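Local coordinates for protein probable mRNA-capping enzyme (Acanthamoeba polyphaga mimivirus, PDB 3BGY) that removes the terminal phosphate from the 5'-triphosphate end of mRNA, the first step of cap formation, as the metal-dependent triphosphatase domain of a multifunctional capping enzyme, at residues 20-24 against 221-225. Sequence-based numbering, arbitrary orientation.
Sequences YNEIV and INTLE
Ile221, in the first turn of helix 221-235, points at residues 20-24 of helix 17-32, the two short helical segments running at 112° to each other with axes 11.1 Å apart at closest approach. Both of its methyls meet the Tyr20 ring. CG2 sits over one face in a CH-pi contact, 3.8 Å from the centroid, and also meets Val24 CG2. The longer branch, extended with CG1 anti to the backbone N (chi1 -167°), carries CD1 above the rim of the ring. There CD1 comes within 3.4 Å of Tyr20 O and packs 3.7 Å from Ile23 CB. Deeper in, Leu224 CD2 touches Ile23 CG2, and both residues continue onto Phe38 of strand 36-42. At the outer side, Asn222 ND2 donates a fairly straight bond of 3.0 Å to Tyr20 OH, with the amide plane turned well away from the ring plane. The stronger partner of ND2 is Asp220 OD1, which probably helps fix the amide's rotation. Asn222 OD1 lies at the ring edge. Apolar packing thus joins the first and last helices of the domain to each other and to the wall of the tunnel-type beta barrel, while a single polar bond at the exposed margin probably steadies the tyrosine ring over Ile221.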
loop_
_atom_site.group_PDB
_atom_site.type_symbol
_atom_site.label_atom_id
_atom_site.label_comp_id
_atom_site.label_asym_id
_atom_site.label_seq_id
_atom_site.Cartn_x
_atom_site.Cartn_y
_atom_site.Cartn_z
ATOM N N TYR A 20 -10.986 14.911 14.706
ATOM C CA TYR A 20 -9.697 15.535 15.088
ATOM C C TYR A 20 -9.093 14.815 16.311
ATOM O O TYR A 20 -7.942 14.383 16.294
ATOM C CB TYR A 20 -9.928 17.025 15.410
ATOM C CG TYR A 20 -8.689 17.854 15.731
ATOM C CD1 TYR A 20 -8.092 17.814 17.016
ATOM C CD2 TYR A 20 -8.182 18.768 14.788
ATOM C CE1 TYR A 20 -7.015 18.686 17.355
ATOM C CE2 TYR A 20 -7.137 19.633 15.107
ATOM C CZ TYR A 20 -6.559 19.580 16.408
ATOM O OH TYR A 20 -5.542 20.422 16.724
ATOM N N ASN A 21 -9.869 14.689 17.387
ATOM C CA ASN A 21 -9.359 14.035 18.602
ATOM C C ASN A 21 -8.985 12.554 18.437
ATOM O O ASN A 21 -7.975 12.089 18.977
ATOM C CB ASN A 21 -10.367 14.239 19.748
ATOM C CG ASN A 21 -10.439 15.695 20.175
ATOM O OD1 ASN A 21 -9.487 16.451 19.964
ATOM N ND2 ASN A 21 -11.547 16.094 20.811
ATOM N N GLU A 22 -9.757 11.849 17.621
ATOM C CA GLU A 22 -9.489 10.438 17.367
ATOM C C GLU A 22 -8.228 10.276 16.508
ATOM O O GLU A 22 -7.433 9.395 16.775
ATOM C CB GLU A 22 -10.689 9.777 16.693
ATOM C CG GLU A 22 -11.826 9.504 17.666
ATOM C CD GLU A 22 -12.969 8.676 17.073
ATOM O OE1 GLU A 22 -12.797 8.083 15.977
ATOM O OE2 GLU A 22 -14.040 8.601 17.734
ATOM N N ILE A 23 -8.041 11.173 15.536
ATOM C CA ILE A 23 -6.860 11.144 14.646
ATOM C C ILE A 23 -5.604 11.501 15.445
ATOM O O ILE A 23 -4.542 10.929 15.216
ATOM C CB ILE A 23 -7.062 12.056 13.416
ATOM C CG1 ILE A 23 -8.154 11.442 12.559
ATOM C CG2 ILE A 23 -5.783 12.144 12.525
ATOM C CD1 ILE A 23 -8.790 12.376 11.554
ATOM N N VAL A 24 -5.707 12.451 16.377
ATOM C CA VAL A 24 -4.544 12.788 17.243
ATOM C C VAL A 24 -4.081 11.540 18.022
ATOM O O VAL A 24 -2.887 11.260 18.090
ATOM C CB VAL A 24 -4.895 14.016 18.171
ATOM C CG1 VAL A 24 -3.866 14.212 19.303
ATOM C CG2 VAL A 24 -4.962 15.243 17.325
ATOM N N ILE A 221 -1.477 17.129 13.636
ATOM C CA ILE A 221 -2.689 16.982 12.828
ATOM C C ILE A 221 -3.026 18.211 11.973
ATOM O O ILE A 221 -3.650 18.097 10.912
ATOM C CB ILE A 221 -3.872 16.602 13.707
ATOM C CG1 ILE A 221 -5.051 16.136 12.840
ATOM C CG2 ILE A 221 -4.235 17.747 14.617
ATOM C CD1 ILE A 221 -6.224 15.647 13.624
ATOM N N ASN A 222 -2.623 19.393 12.454
ATOM C CA ASN A 222 -2.895 20.612 11.711
ATOM C C ASN A 222 -2.055 20.656 10.434
ATOM O O ASN A 222 -2.510 21.140 9.408
ATOM C CB ASN A 222 -2.705 21.837 12.604
ATOM C CG ASN A 222 -3.746 21.881 13.699
ATOM O OD1 ASN A 222 -4.918 22.163 13.423
ATOM N ND2 ASN A 222 -3.369 21.477 14.901
ATOM N N THR A 223 -0.834 20.120 10.520
ATOM C CA THR A 223 0.032 19.991 9.327
ATOM C C THR A 223 -0.598 18.955 8.354
ATOM O O THR A 223 -0.640 19.180 7.121
ATOM C CB THR A 223 1.434 19.546 9.765
ATOM O OG1 THR A 223 1.903 20.473 10.733
ATOM C CG2 THR A 223 2.421 19.511 8.609
ATOM N N LEU A 224 -1.132 17.859 8.904
ATOM C CA LEU A 224 -1.782 16.823 8.088
ATOM C C LEU A 224 -2.993 17.400 7.369
ATOM O O LEU A 224 -3.144 17.193 6.163
ATOM C CB LEU A 224 -2.218 15.643 8.951
ATOM C CG LEU A 224 -3.032 14.516 8.290
ATOM C CD1 LEU A 224 -2.158 13.761 7.294
ATOM C CD2 LEU A 224 -3.580 13.582 9.327
ATOM N N GLU A 225 -3.785 18.209 8.087
ATOM C CA GLU A 225 -4.997 18.796 7.498
ATOM C C GLU A 225 -4.613 19.733 6.362
ATOM O O GLU A 225 -5.233 19.686 5.300
ATOM C CB GLU A 225 -5.818 19.535 8.572
ATOM C CG GLU A 225 -7.253 19.806 8.190
ATOM C CD GLU A 225 -8.121 20.203 9.388
ATOM O OE1 GLU A 225 -7.599 20.749 10.381
ATOM O OE2 GLU A 225 -9.335 19.934 9.344
#